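Local coordinates for Sec-alkylsulfatase (Pseudomonas sp., PDB 4AXH), which hydrolyses (R)-secondary-alkyl sulfates with strict inversion of configuration to give (S)-alcohols and sulfate, using a zinc centre of the metallo-beta-lactamase type, at residues 69-74 / 84-89; 327-332 / 378-383; 557-562 / 650-655; 573-578 / 597-602. All blocks are in the same frame, centred on the assembly; numbering follows the deposited sequence.

Contact 1. Residues 69-74 / 84-89; sequences APFSGQ and WDMGAY
Gln74 and Asp85 form an antiparallel non-hydrogen-bonded pair, their CA atoms 4.5 Å apart, at the open end of a two-stranded beta hairpin (strands 74-76 and 82-85), where residues 71-74 and 84-87 run in directions 111° apart. One backbone bond closes the pairing on that side: Met86 N donates to Gly73 O over 3.2 Å, almost straight at 177°. Beside it, Gln74 CA approaches Trp84 O to 3.2 Å in a CA-H...O contact.

The side chains of Gln74 and Asp85 lie side by side on the same face of the hairpin, pointing the same way. Gln74 CG packs on Asp85 OD1, while its NE2 gives OD2 only a weak bond, the amide and carboxylate planes being well turned from each other. Phe71 holds CG anti to the backbone N (chi1 174°); CE2 of its ring touches both Trp84 and Met86. It meets Met86 CG at 3.7 Å, near the plane of the phenyl ring. The backbone N of Gly73 lies over the centre of this ring. Trp84 NE1 is spent on Gly129 O, whereas its CD1, at the indole edge, touches Phe71 CE2 at 3.8 Å.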
loop_
_atom_site.group_PDB
_atom_site.type_symbol
_atom_site.label_atom_id
_atom_site.label_comp_id
_atom_site.label_asym_id
_atom_site.label_seq_id
_atom_site.Cartn_x
_atom_site.Cartn_y
_atom_site.Cartn_z
ATOM N N ALA A 69 29.380 24.711 -20.597
ATOM C CA ALA A 69 28.868 26.009 -20.202
ATOM C C ALA A 69 28.154 25.939 -18.876
ATOM O O ALA A 69 27.147 25.236 -18.763
ATOM C CB ALA A 69 27.917 26.536 -21.260
ATOM N N PRO A 70 28.636 26.678 -17.852
ATOM C CA PRO A 70 27.935 26.668 -16.561
ATOM C C PRO A 70 26.640 27.478 -16.583
ATOM O O PRO A 70 26.375 28.242 -17.508
ATOM C CB PRO A 70 28.951 27.284 -15.591
ATOM C CG PRO A 70 30.155 27.643 -16.396
ATOM C CD PRO A 70 29.804 27.586 -17.830
ATOM N N PHE A 71 25.827 27.300 -15.553
ATOM C CA PHE A 71 24.588 28.040 -15.375
ATOM C C PHE A 71 24.537 28.408 -13.924
ATOM O O PHE A 71 24.636 27.521 -13.069
ATOM C CB PHE A 71 23.349 27.204 -15.770
ATOM C CG PHE A 71 22.046 27.916 -15.455
ATOM C CD1 PHE A 71 21.499 28.833 -16.351
ATOM C CD2 PHE A 71 21.407 27.727 -14.234
ATOM C CE1 PHE A 71 20.318 29.517 -16.047
ATOM C CE2 PHE A 71 20.246 28.446 -13.916
ATOM C CZ PHE A 71 19.702 29.320 -14.832
ATOM N N SER A 72 24.374 29.705 -13.633
ATOM C CA SER A 72 24.323 30.203 -12.241
ATOM C C SER A 72 23.252 31.294 -12.036
ATOM O O SER A 72 23.091 31.802 -10.917
ATOM C CB SER A 72 25.709 30.681 -11.777
ATOM O OG SER A 72 26.627 30.973 -12.827
ATOM N N GLY A 73 22.522 31.606 -13.108
ATOM C CA GLY A 73 21.520 32.659 -13.124
ATOM C C GLY A 73 20.086 32.259 -12.862
ATOM O O GLY A 73 19.809 31.254 -12.199
ATOM N N GLN A 74 19.168 33.094 -13.361
ATOM C CA GLN A 74 17.742 32.919 -13.193
ATOM C C GLN A 74 17.058 32.607 -14.530
ATOM O O GLN A 74 17.526 33.004 -15.603
ATOM C CB GLN A 74 17.097 34.209 -12.645
ATOM C CG GLN A 74 17.611 34.729 -11.323
ATOM C CD GLN A 74 17.037 36.100 -11.029
ATOM O OE1 GLN A 74 17.093 37.030 -11.851
ATOM N NE2 GLN A 74 16.481 36.260 -9.842
ATOM N N TRP A 84 13.270 29.672 -11.744
ATOM C CA TRP A 84 14.419 28.905 -11.318
ATOM C C TRP A 84 15.566 29.851 -11.034
ATOM O O TRP A 84 15.955 30.623 -11.916
ATOM C CB TRP A 84 14.833 27.937 -12.436
ATOM C CG TRP A 84 15.820 26.888 -12.003
ATOM C CD1 TRP A 84 17.150 26.826 -12.313
ATOM C CD2 TRP A 84 15.545 25.750 -11.169
ATOM N NE1 TRP A 84 17.718 25.703 -11.736
ATOM C CE2 TRP A 84 16.754 25.029 -11.029
ATOM C CE3 TRP A 84 14.390 25.268 -10.532
ATOM C CZ2 TRP A 84 16.823 23.829 -10.323
ATOM C CZ3 TRP A 84 14.470 24.092 -9.808
ATOM C CH2 TRP A 84 15.665 23.378 -9.719
ATOM N N ASP A 85 16.123 29.775 -9.814
ATOM C CA ASP A 85 17.228 30.619 -9.358
ATOM C C ASP A 85 18.330 29.766 -8.734
ATOM O O ASP A 85 18.120 29.144 -7.692
ATOM C CB ASP A 85 16.711 31.683 -8.352
ATOM C CG ASP A 85 17.592 32.911 -8.157
ATOM O OD1 ASP A 85 18.736 32.926 -8.705
ATOM O OD2 ASP A 85 17.144 33.855 -7.445
ATOM N N MET A 86 19.482 29.709 -9.400
ATOM C CA MET A 86 20.662 28.970 -8.942
ATOM C C MET A 86 21.570 29.874 -8.085
ATOM O O MET A 86 22.263 29.372 -7.204
ATOM C CB MET A 86 21.440 28.389 -10.130
ATOM C CG MET A 86 20.946 27.030 -10.543
ATOM S SD MET A 86 21.222 25.714 -9.309
ATOM C CE MET A 86 22.989 25.737 -9.258
ATOM N N GLY A 87 21.506 31.191 -8.326
ATOM C CA GLY A 87 22.242 32.211 -7.597
ATOM C C GLY A 87 21.923 32.252 -6.113
ATOM O O GLY A 87 22.730 32.761 -5.331
ATOM N N ALA A 88 20.757 31.707 -5.702
ATOM C CA ALA A 88 20.354 31.665 -4.301
ATOM C C ALA A 88 21.186 30.655 -3.464
ATOM O O ALA A 88 21.276 30.802 -2.243
ATOM C CB ALA A 88 18.882 31.337 -4.204
ATOM N N TYR A 89 21.808 29.654 -4.131
ATOM C CA TYR A 89 22.616 28.615 -3.503
ATOM C C TYR A 89 24.133 28.882 -3.527
ATOM O O TYR A 89 24.922 27.954 -3.354
ATOM C CB TYR A 89 22.258 27.242 -4.077
ATOM C CG TYR A 89 20.813 26.874 -3.858
ATOM C CD1 TYR A 89 20.373 26.386 -2.629
ATOM C CD2 TYR A 89 19.875 27.014 -4.879
ATOM C CE1 TYR A 89 19.024 26.072 -2.412
ATOM C CE2 TYR A 89 18.528 26.693 -4.680
ATOM C CZ TYR A 89 18.104 26.236 -3.440
ATOM O OH TYR A 89 16.780 25.925 -3.238
#

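Contact 2. Residues 327-332 / 378-383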
loop_
_atom_site.group_PDB
_atom_site.type_symbol
_atom_site.label_atom_id
_atom_site.label_comp_id
_atom_site.label_asym_id
_atom_site.label_seq_id
_atom_site.Cartn_x
_atom_site.Cartn_y
_atom_site.Cartn_z
ATOM N N VAL A 327 2.269 3.130 -2.064
ATOM C CA VAL A 327 3.576 2.487 -1.888
ATOM C C VAL A 327 4.069 1.861 -3.177
ATOM O O VAL A 327 3.269 1.359 -3.960
ATOM C CB VAL A 327 3.625 1.433 -0.763
ATOM C CG1 VAL A 327 4.240 1.986 0.501
ATOM C CG2 VAL A 327 2.268 0.806 -0.494
ATOM N N ARG A 328 5.389 1.857 -3.364
ATOM C CA ARG A 328 6.066 1.258 -4.509
ATOM C C ARG A 328 6.586 -0.133 -4.136
ATOM O O ARG A 328 6.659 -0.470 -2.950
ATOM C CB ARG A 328 7.205 2.169 -4.991
ATOM C CG ARG A 328 6.680 3.387 -5.649
ATOM C CD ARG A 328 7.638 4.502 -5.501
ATOM N NE ARG A 328 7.281 5.637 -6.372
ATOM C CZ ARG A 328 7.858 6.838 -6.306
ATOM N NH1 ARG A 328 8.834 7.072 -5.417
ATOM N NH2 ARG A 328 7.456 7.823 -7.116
ATOM N N ASP A 329 6.881 -0.958 -5.150
ATOM C CA ASP A 329 7.387 -2.316 -4.948
ATOM C C ASP A 329 8.916 -2.343 -5.148
ATOM O O ASP A 329 9.421 -2.369 -6.303
ATOM C CB ASP A 329 6.678 -3.314 -5.895
ATOM C CG ASP A 329 7.052 -4.773 -5.707
ATOM O OD1 ASP A 329 7.807 -5.082 -4.738
ATOM O OD2 ASP A 329 6.573 -5.614 -6.510
ATOM N N ALA A 330 9.639 -2.405 -3.993
ATOM C CA ALA A 330 11.109 -2.500 -3.931
ATOM C C ALA A 330 11.604 -3.773 -4.600
ATOM O O ALA A 330 12.646 -3.727 -5.264
ATOM C CB ALA A 330 11.599 -2.426 -2.486
ATOM N N LYS A 331 10.832 -4.889 -4.482
ATOM C CA LYS A 331 11.166 -6.175 -5.114
ATOM C C LYS A 331 11.220 -6.044 -6.648
ATOM O O LYS A 331 12.181 -6.492 -7.272
ATOM C CB LYS A 331 10.200 -7.297 -4.642
ATOM C CG LYS A 331 10.165 -8.559 -5.508
ATOM C CD LYS A 331 10.552 -9.834 -4.749
ATOM C CE LYS A 331 12.025 -10.194 -4.886
ATOM N NZ LYS A 331 12.902 -9.388 -3.988
ATOM N N ALA A 332 10.214 -5.384 -7.232
ATOM C CA ALA A 332 10.156 -5.191 -8.684
ATOM C C ALA A 332 11.244 -4.218 -9.153
ATOM O O ALA A 332 11.894 -4.435 -10.189
ATOM C CB ALA A 332 8.764 -4.708 -9.096
ATOM N N PHE A 378 17.402 -5.271 -0.346
ATOM C CA PHE A 378 17.612 -5.249 1.099
ATOM C C PHE A 378 16.384 -4.652 1.809
ATOM O O PHE A 378 15.924 -5.180 2.827
ATOM C CB PHE A 378 18.885 -4.476 1.482
ATOM C CG PHE A 378 19.006 -4.139 2.941
ATOM C CD1 PHE A 378 19.333 -5.122 3.873
ATOM C CD2 PHE A 378 18.755 -2.845 3.400
ATOM C CE1 PHE A 378 19.448 -4.813 5.242
ATOM C CE2 PHE A 378 18.832 -2.541 4.771
ATOM C CZ PHE A 378 19.178 -3.535 5.685
ATOM N N LEU A 379 15.873 -3.551 1.286
ATOM C CA LEU A 379 14.732 -2.894 1.894
ATOM C C LEU A 379 13.568 -3.848 2.001
ATOM O O LEU A 379 13.075 -4.058 3.100
ATOM C CB LEU A 379 14.363 -1.589 1.168
ATOM C CG LEU A 379 15.280 -0.418 1.437
ATOM C CD1 LEU A 379 15.040 0.686 0.408
ATOM C CD2 LEU A 379 15.117 0.100 2.859
ATOM N N ASN A 380 13.238 -4.512 0.897
ATOM C CA ASN A 380 12.171 -5.493 0.832
ATOM C C ASN A 380 12.464 -6.713 1.738
ATOM O O ASN A 380 11.705 -6.987 2.669
ATOM C CB ASN A 380 11.974 -5.928 -0.623
ATOM C CG ASN A 380 10.791 -6.821 -0.814
ATOM O OD1 ASN A 380 9.650 -6.357 -0.936
ATOM N ND2 ASN A 380 11.034 -8.128 -0.831
ATOM N N ASN A 381 13.589 -7.403 1.483
ATOM C CA ASN A 381 13.974 -8.625 2.172
ATOM C C ASN A 381 14.268 -8.499 3.647
ATOM O O ASN A 381 13.867 -9.384 4.391
ATOM C CB ASN A 381 15.092 -9.352 1.440
ATOM C CG ASN A 381 14.805 -9.720 0.007
ATOM O OD1 ASN A 381 13.658 -10.002 -0.398
ATOM N ND2 ASN A 381 15.864 -9.755 -0.795
ATOM N N ARG A 382 14.978 -7.437 4.093
ATOM C CA ARG A 382 15.295 -7.295 5.523
ATOM C C ARG A 382 14.025 -7.000 6.319
ATOM O O ARG A 382 13.832 -7.592 7.386
ATOM C CB ARG A 382 16.372 -6.242 5.773
ATOM C CG ARG A 382 16.655 -5.902 7.256
ATOM C CD ARG A 382 17.950 -6.490 7.803
ATOM N NE ARG A 382 17.780 -7.870 8.234
ATOM C CZ ARG A 382 17.994 -8.288 9.471
ATOM N NH1 ARG A 382 18.411 -7.445 10.397
ATOM N NH2 ARG A 382 17.799 -9.562 9.790
ATOM N N ALA A 383 13.167 -6.111 5.792
ATOM C CA ALA A 383 11.912 -5.760 6.418
ATOM C C ALA A 383 11.053 -7.019 6.567
ATOM O O ALA A 383 10.651 -7.322 7.697
ATOM C CB ALA A 383 11.189 -4.676 5.609
HETATM O O HOH W 1 7.815 -4.549 -2.093
HETATM O O HOH W 2 15.881 -10.990 -3.251
#
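Asn380 and Lys331 both hold CG anti to the backbone N (chi1 -173° and 163°), Asn380 on the helix 362-388 and Lys331 in the first turn of the helix 330-344. Lys331 then bends at each further torsion, and its NZ ends 3.7 Å from Asn381 OD1. Ala330 CB and Asn380 CB meet at 4.0 Å where the two backbones come nearest, and the Asn380 amide lies by Lys331 CB, which is 3.9 Å from OD1.

No direct hydrogen bond spans the contact; polar groups are joined through water. Asp329 is the N-cap of the helix 330-344, its OD1 taking weak capping bonds from Lys331 N and Ala332 N. One water donates both to this OD1 (2.7 Å) and to Asn380 OD1 (2.8 Å), coupling the cap to the neighbouring helix. Asn380 OD1 also bonds Tyr431 OH, and its ND2 donates to Asn381 OD1 at 3.3 Å, from above the acceptor's carbonyl plane. Bonds at both OD1 and ND2 hold the rotation of this buried amide. A second water accepts from Asn381 ND2 at 2.7 Å and, weakly, from Lys331 NZ.

Arg328, just before the cap, belongs to the sulfate-binding site, and Ala330 packs on Leu319 of the same site. The contact thus joins the start of helix 330-344, beside the sulfate site, to the long helix 362-388, with helix 420-431 packed against both segments and Asp554 of the second subunit reaching Lys331.

Contact 3. Residues 557-562 / 650-655; sequences AIRLDT and DSFSPK
Arg559, the last residue of helix 549-559 in the C-terminal, SCP2-like domain, reaches across to Asp650 and Phe652 in the loop after helix 640-646. Its CB passes Asp650 O at 3.8 Å. CG, anti to the carbonyl carbon, packs on Phe652 CE2 at 3.7 Å, and CD again runs beside Asp650 O. A bend at chi3 (58°) places NE close to that oxygen. NE donates to it over 2.6 Å, nearly along the C=O axis, and NH2 adds a second bond of 2.9 Å from above the carbonyl plane. The carbonyl oxygen lies in the guanidinium plane, and the side-on grip of two nitrogens on one atom fixes the orientation of the guanidinium. The backbones close the link from the other direction: Asp650 N donates to Arg559 O, the carbonyl of the last helical residue, at 2.8 Å.

Phe652 completes the apolar side, its CE2 4.1 Å from Ile558 CG2, its ring edge turned to Ile558 O. The Ile558 carbonyl accepts a hydrogen bond from Asn385 ND2 of the second subunit, and Phe652 packs on the same residue, which places the contact at the dimer interface. Asp561 and Asp650 bring like charges together, and Lys564, in weak long ion pairs with both, may ease the repulsion. Asp561 OD2 stands 3.2 Å from Asp650 OD1, with the two carboxylate planes turned 42° apart.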
loop_
_atom_site.group_PDB
_atom_site.type_symbol
_atom_site.label_atom_id
_atom_site.label_comp_id
_atom_site.label_asym_id
_atom_site.label_seq_id
_atom_site.Cartn_x
_atom_site.Cartn_y
_atom_site.Cartn_z
ATOM N N ALA A 557 -17.500 12.637 -7.383
ATOM C CA ALA A 557 -17.886 11.630 -6.375
ATOM C C ALA A 557 -17.149 11.870 -5.048
ATOM O O ALA A 557 -17.668 11.521 -3.983
ATOM C CB ALA A 557 -17.602 10.228 -6.890
ATOM N N ILE A 558 -15.949 12.491 -5.137
ATOM C CA ILE A 558 -15.059 12.878 -4.041
ATOM C C ILE A 558 -15.474 14.263 -3.498
ATOM O O ILE A 558 -15.452 14.473 -2.288
ATOM C CB ILE A 558 -13.580 12.822 -4.560
ATOM C CG1 ILE A 558 -13.066 11.377 -4.591
ATOM C CG2 ILE A 558 -12.638 13.739 -3.773
ATOM C CD1 ILE A 558 -11.914 11.118 -5.540
ATOM N N ARG A 559 -15.839 15.190 -4.399
ATOM C CA ARG A 559 -16.289 16.550 -4.074
ATOM C C ARG A 559 -17.701 16.561 -3.446
ATOM O O ARG A 559 -17.993 17.418 -2.614
ATOM C CB ARG A 559 -16.260 17.436 -5.326
ATOM C CG ARG A 559 -14.852 17.886 -5.693
ATOM C CD ARG A 559 -14.868 18.939 -6.764
ATOM N NE ARG A 559 -15.647 20.097 -6.335
ATOM C CZ ARG A 559 -16.154 20.997 -7.163
ATOM N NH1 ARG A 559 -15.946 20.895 -8.468
ATOM N NH2 ARG A 559 -16.855 22.017 -6.689
ATOM N N LEU A 560 -18.559 15.594 -3.834
ATOM C CA LEU A 560 -19.910 15.447 -3.304
ATOM C C LEU A 560 -19.906 15.379 -1.770
ATOM O O LEU A 560 -19.125 14.624 -1.172
ATOM C CB LEU A 560 -20.601 14.212 -3.912
ATOM C CG LEU A 560 -22.062 13.974 -3.519
ATOM C CD1 LEU A 560 -22.978 14.858 -4.314
ATOM C CD2 LEU A 560 -22.439 12.546 -3.735
ATOM N N ASP A 561 -20.762 16.208 -1.158
ATOM C CA ASP A 561 -20.942 16.323 0.279
ATOM C C ASP A 561 -22.075 15.409 0.704
ATOM O O ASP A 561 -23.245 15.792 0.619
ATOM C CB ASP A 561 -21.245 17.782 0.673
ATOM C CG ASP A 561 -21.242 18.099 2.168
ATOM O OD1 ASP A 561 -21.131 17.147 2.990
ATOM O OD2 ASP A 561 -21.301 19.300 2.517
ATOM N N THR A 562 -21.709 14.206 1.186
ATOM C CA THR A 562 -22.594 13.147 1.671
ATOM C C THR A 562 -23.696 13.671 2.600
ATOM O O THR A 562 -24.855 13.312 2.412
ATOM C CB THR A 562 -21.752 12.033 2.298
ATOM O OG1 THR A 562 -20.863 11.554 1.298
ATOM C CG2 THR A 562 -22.586 10.886 2.832
ATOM N N ASP A 650 -18.748 20.137 -2.843
ATOM C CA ASP A 650 -17.823 20.930 -2.004
ATOM C C ASP A 650 -16.660 21.467 -2.875
ATOM O O ASP A 650 -16.477 21.027 -4.016
ATOM C CB ASP A 650 -17.192 20.069 -0.879
ATOM C CG ASP A 650 -18.088 19.619 0.273
ATOM O OD1 ASP A 650 -18.770 20.491 0.883
ATOM O OD2 ASP A 650 -18.004 18.424 0.656
ATOM N N SER A 651 -15.859 22.382 -2.311
ATOM C CA SER A 651 -14.657 22.935 -2.945
ATOM C C SER A 651 -13.470 22.856 -1.967
ATOM O O SER A 651 -13.626 23.143 -0.774
ATOM C CB SER A 651 -14.886 24.357 -3.453
ATOM O OG SER A 651 -15.197 24.353 -4.839
ATOM N N PHE A 652 -12.320 22.385 -2.453
ATOM C CA PHE A 652 -11.157 22.181 -1.595
ATOM C C PHE A 652 -10.104 23.222 -1.788
ATOM O O PHE A 652 -9.781 23.564 -2.922
ATOM C CB PHE A 652 -10.537 20.791 -1.801
ATOM C CG PHE A 652 -11.471 19.600 -1.771
ATOM C CD1 PHE A 652 -12.132 19.236 -0.600
ATOM C CD2 PHE A 652 -11.662 18.822 -2.902
ATOM C CE1 PHE A 652 -13.005 18.135 -0.578
ATOM C CE2 PHE A 652 -12.518 17.718 -2.875
ATOM C CZ PHE A 652 -13.187 17.384 -1.716
ATOM N N SER A 653 -9.531 23.696 -0.677
ATOM C CA SER A 653 -8.445 24.673 -0.691
ATOM C C SER A 653 -7.142 23.984 -0.225
ATOM O O SER A 653 -7.124 23.393 0.860
ATOM C CB SER A 653 -8.773 25.874 0.194
ATOM O OG SER A 653 -7.887 26.956 -0.054
ATOM N N PRO A 654 -6.061 24.013 -1.038
ATOM C CA PRO A 654 -4.814 23.349 -0.627
ATOM C C PRO A 654 -3.915 24.234 0.226
ATOM O O PRO A 654 -2.762 24.519 -0.141
ATOM C CB PRO A 654 -4.161 22.951 -1.958
ATOM C CG PRO A 654 -4.697 23.956 -2.960
ATOM C CD PRO A 654 -5.912 24.651 -2.360
ATOM N N LYS A 655 -4.464 24.690 1.370
ATOM C CA LYS A 655 -3.745 25.484 2.365
ATOM C C LYS A 655 -4.193 25.243 3.802
ATOM O O LYS A 655 -4.210 26.152 4.627
ATOM C CB LYS A 655 -3.489 26.962 1.968
ATOM C CG LYS A 655 -4.688 27.855 1.685
ATOM C CD LYS A 655 -4.166 29.276 1.294
ATOM C CE LYS A 655 -4.401 29.626 -0.175
ATOM N NZ LYS A 655 -3.372 30.539 -0.785
#

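Contact 4. Residues 573-578 / 597-602; sequences NWVFED and GSLNPK
Asn573, in the central strand of the five-stranded mixed sheet of the C-terminal, SCP2-like domain, grips the backbone of Asn600 in the loop between strands 591-596 and 605-609. This is the tight part of the contact. The flat amide fits both polar groups of one residue: OD1 accepts from Asn600 N at 2.8 Å, and ND2 donates to Asn600 O at 2.9 Å. Both donors lie in the plane of the carbonyl they approach, on a lone pair, and the two bonds fix the rotation of the amide. CG of Asn573, anti to the carbonyl carbon (chi1 -81°), is buried here against Leu599 CD2 at 3.6 Å, the two side chains crossing at about a right angle.

The loose side lies further along the strand. Leu599 is largely exposed, and its CD2 makes a distant contact with Val575 CG1 at 4.4 Å, while Asp582 of strand 581-588 touches both residues. Further along the loop, the Asn600 side chain turns to its own backbone in an Asx turn, its OD1 accepting from Lys602 N over 3.1 Å.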
loop_
_atom_site.group_PDB
_atom_site.type_symbol
_atom_site.label_atom_id
_atom_site.label_comp_id
_atom_site.label_asym_id
_atom_site.label_seq_id
_atom_site.Cartn_x
_atom_site.Cartn_y
_atom_site.Cartn_z
ATOM N N ASN A 573 -27.965 10.902 -16.810
ATOM C CA ASN A 573 -27.279 10.432 -18.011
ATOM C C ASN A 573 -26.522 11.623 -18.582
ATOM O O ASN A 573 -26.994 12.760 -18.500
ATOM C CB ASN A 573 -28.251 9.894 -19.052
ATOM C CG ASN A 573 -28.693 8.481 -18.792
ATOM O OD1 ASN A 573 -28.049 7.716 -18.062
ATOM N ND2 ASN A 573 -29.793 8.092 -19.418
ATOM N N TRP A 574 -25.326 11.366 -19.109
ATOM C CA TRP A 574 -24.449 12.357 -19.718
ATOM C C TRP A 574 -24.045 11.809 -21.078
ATOM O O TRP A 574 -23.666 10.631 -21.184
ATOM C CB TRP A 574 -23.210 12.594 -18.838
ATOM C CG TRP A 574 -23.487 13.315 -17.556
ATOM C CD1 TRP A 574 -24.042 12.798 -16.420
ATOM C CD2 TRP A 574 -23.175 14.680 -17.264
ATOM N NE1 TRP A 574 -24.146 13.775 -15.457
ATOM C CE2 TRP A 574 -23.592 14.933 -15.936
ATOM C CE3 TRP A 574 -22.563 15.715 -17.992
ATOM C CZ2 TRP A 574 -23.434 16.180 -15.326
ATOM C CZ3 TRP A 574 -22.416 16.954 -17.391
ATOM C CH2 TRP A 574 -22.858 17.180 -16.076
ATOM N N VAL A 575 -24.185 12.633 -22.128
ATOM C CA VAL A 575 -23.857 12.225 -23.494
ATOM C C VAL A 575 -22.966 13.227 -24.152
ATOM O O VAL A 575 -23.294 14.409 -24.213
ATOM C CB VAL A 575 -25.033 11.677 -24.371
ATOM C CG1 VAL A 575 -26.386 11.711 -23.649
ATOM C CG2 VAL A 575 -25.109 12.332 -25.750
ATOM N N PHE A 576 -21.797 12.759 -24.577
ATOM C CA PHE A 576 -20.764 13.575 -25.188
ATOM C C PHE A 576 -20.643 13.251 -26.671
ATOM O O PHE A 576 -20.008 12.264 -27.052
ATOM C CB PHE A 576 -19.432 13.382 -24.439
ATOM C CG PHE A 576 -19.425 13.879 -23.013
ATOM C CD1 PHE A 576 -19.831 13.053 -21.969
ATOM C CD2 PHE A 576 -18.969 15.153 -22.708
ATOM C CE1 PHE A 576 -19.801 13.503 -20.643
ATOM C CE2 PHE A 576 -18.938 15.602 -21.385
ATOM C CZ PHE A 576 -19.356 14.775 -20.360
ATOM N N GLU A 577 -21.296 14.073 -27.498
ATOM C CA GLU A 577 -21.371 13.943 -28.956
ATOM C C GLU A 577 -20.013 13.913 -29.659
ATOM O O GLU A 577 -19.808 13.097 -30.566
ATOM C CB GLU A 577 -22.321 15.001 -29.574
ATOM C CG GLU A 577 -22.130 16.439 -29.081
ATOM C CD GLU A 577 -23.305 17.148 -28.406
ATOM O OE1 GLU A 577 -24.184 16.462 -27.832
ATOM O OE2 GLU A 577 -23.328 18.401 -28.433
ATOM N N ASP A 578 -19.081 14.773 -29.217
ATOM C CA ASP A 578 -17.725 14.863 -29.765
ATOM C C ASP A 578 -16.862 13.637 -29.411
ATOM O O ASP A 578 -15.876 13.362 -30.101
ATOM C CB ASP A 578 -17.043 16.154 -29.267
ATOM C CG ASP A 578 -16.739 16.169 -27.781
ATOM O OD1 ASP A 578 -17.622 15.756 -26.988
ATOM O OD2 ASP A 578 -15.611 16.575 -27.411
ATOM N N GLY A 597 -19.987 4.002 -20.621
ATOM C CA GLY A 597 -20.543 3.267 -21.759
ATOM C C GLY A 597 -21.993 2.836 -21.596
ATOM O O GLY A 597 -22.547 2.155 -22.466
ATOM N N SER A 598 -22.619 3.236 -20.482
ATOM C CA SER A 598 -24.000 2.894 -20.174
ATOM C C SER A 598 -24.886 4.147 -20.220
ATOM O O SER A 598 -24.384 5.273 -20.312
ATOM C CB SER A 598 -24.068 2.224 -18.801
ATOM O OG SER A 598 -25.335 1.657 -18.516
ATOM N N LEU A 599 -26.207 3.926 -20.218
ATOM C CA LEU A 599 -27.259 4.938 -20.168
ATOM C C LEU A 599 -28.412 4.328 -19.379
ATOM O O LEU A 599 -28.895 3.244 -19.731
ATOM C CB LEU A 599 -27.750 5.361 -21.571
ATOM C CG LEU A 599 -26.880 6.306 -22.397
ATOM C CD1 LEU A 599 -27.295 6.268 -23.851
ATOM C CD2 LEU A 599 -26.928 7.738 -21.866
ATOM N N ASN A 600 -28.826 4.990 -18.290
ATOM C CA ASN A 600 -29.943 4.492 -17.494
ATOM C C ASN A 600 -31.236 4.746 -18.266
ATOM O O ASN A 600 -31.454 5.864 -18.739
ATOM C CB ASN A 600 -29.999 5.130 -16.113
ATOM C CG ASN A 600 -30.821 4.318 -15.150
ATOM O OD1 ASN A 600 -32.052 4.394 -15.131
ATOM N ND2 ASN A 600 -30.163 3.475 -14.372
ATOM N N PRO A 601 -32.082 3.717 -18.466
ATOM C CA PRO A 601 -33.319 3.935 -19.238
ATOM C C PRO A 601 -34.342 4.825 -18.528
ATOM O O PRO A 601 -35.108 5.519 -19.195
ATOM C CB PRO A 601 -33.854 2.512 -19.484
ATOM C CG PRO A 601 -32.750 1.576 -19.046
ATOM C CD PRO A 601 -31.975 2.319 -18.008
ATOM N N LYS A 602 -34.330 4.831 -17.186
ATOM C CA LYS A 602 -35.259 5.616 -16.381
ATOM C C LYS A 602 -34.529 6.785 -15.680
ATOM O O LYS A 602 -34.816 7.093 -14.523
ATOM C CB LYS A 602 -35.986 4.679 -15.386
ATOM C CG LYS A 602 -37.384 5.127 -14.954
ATOM C CD LYS A 602 -37.741 4.640 -13.530
ATOM C CE LYS A 602 -37.506 5.685 -12.449
ATOM N NZ LYS A 602 -37.863 5.210 -11.083
#

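In the fold
The four contacts follow one another along the chain, except that contact 4 is nested within the stretch of chain closed by contact 3. Contacts 1 and 2 lie on opposite sides of the chain's centre, their centres 37 Å apart. In contact 1 the Trp84 side chain is about 11 Å from a zinc ion, and contact 2 lies beside the sulfate site. Contacts 3 and 4 belong to the C-terminal domain, away from these sites, with centres 25 Å apart and nearest atoms about 11 Å apart. Contacts 2 and 3, about 17 Å apart at their nearest atoms within one chain, both meet the second subunit: Asn381 of contact 2 packs on Ala557 of contact 3 in the other subunit.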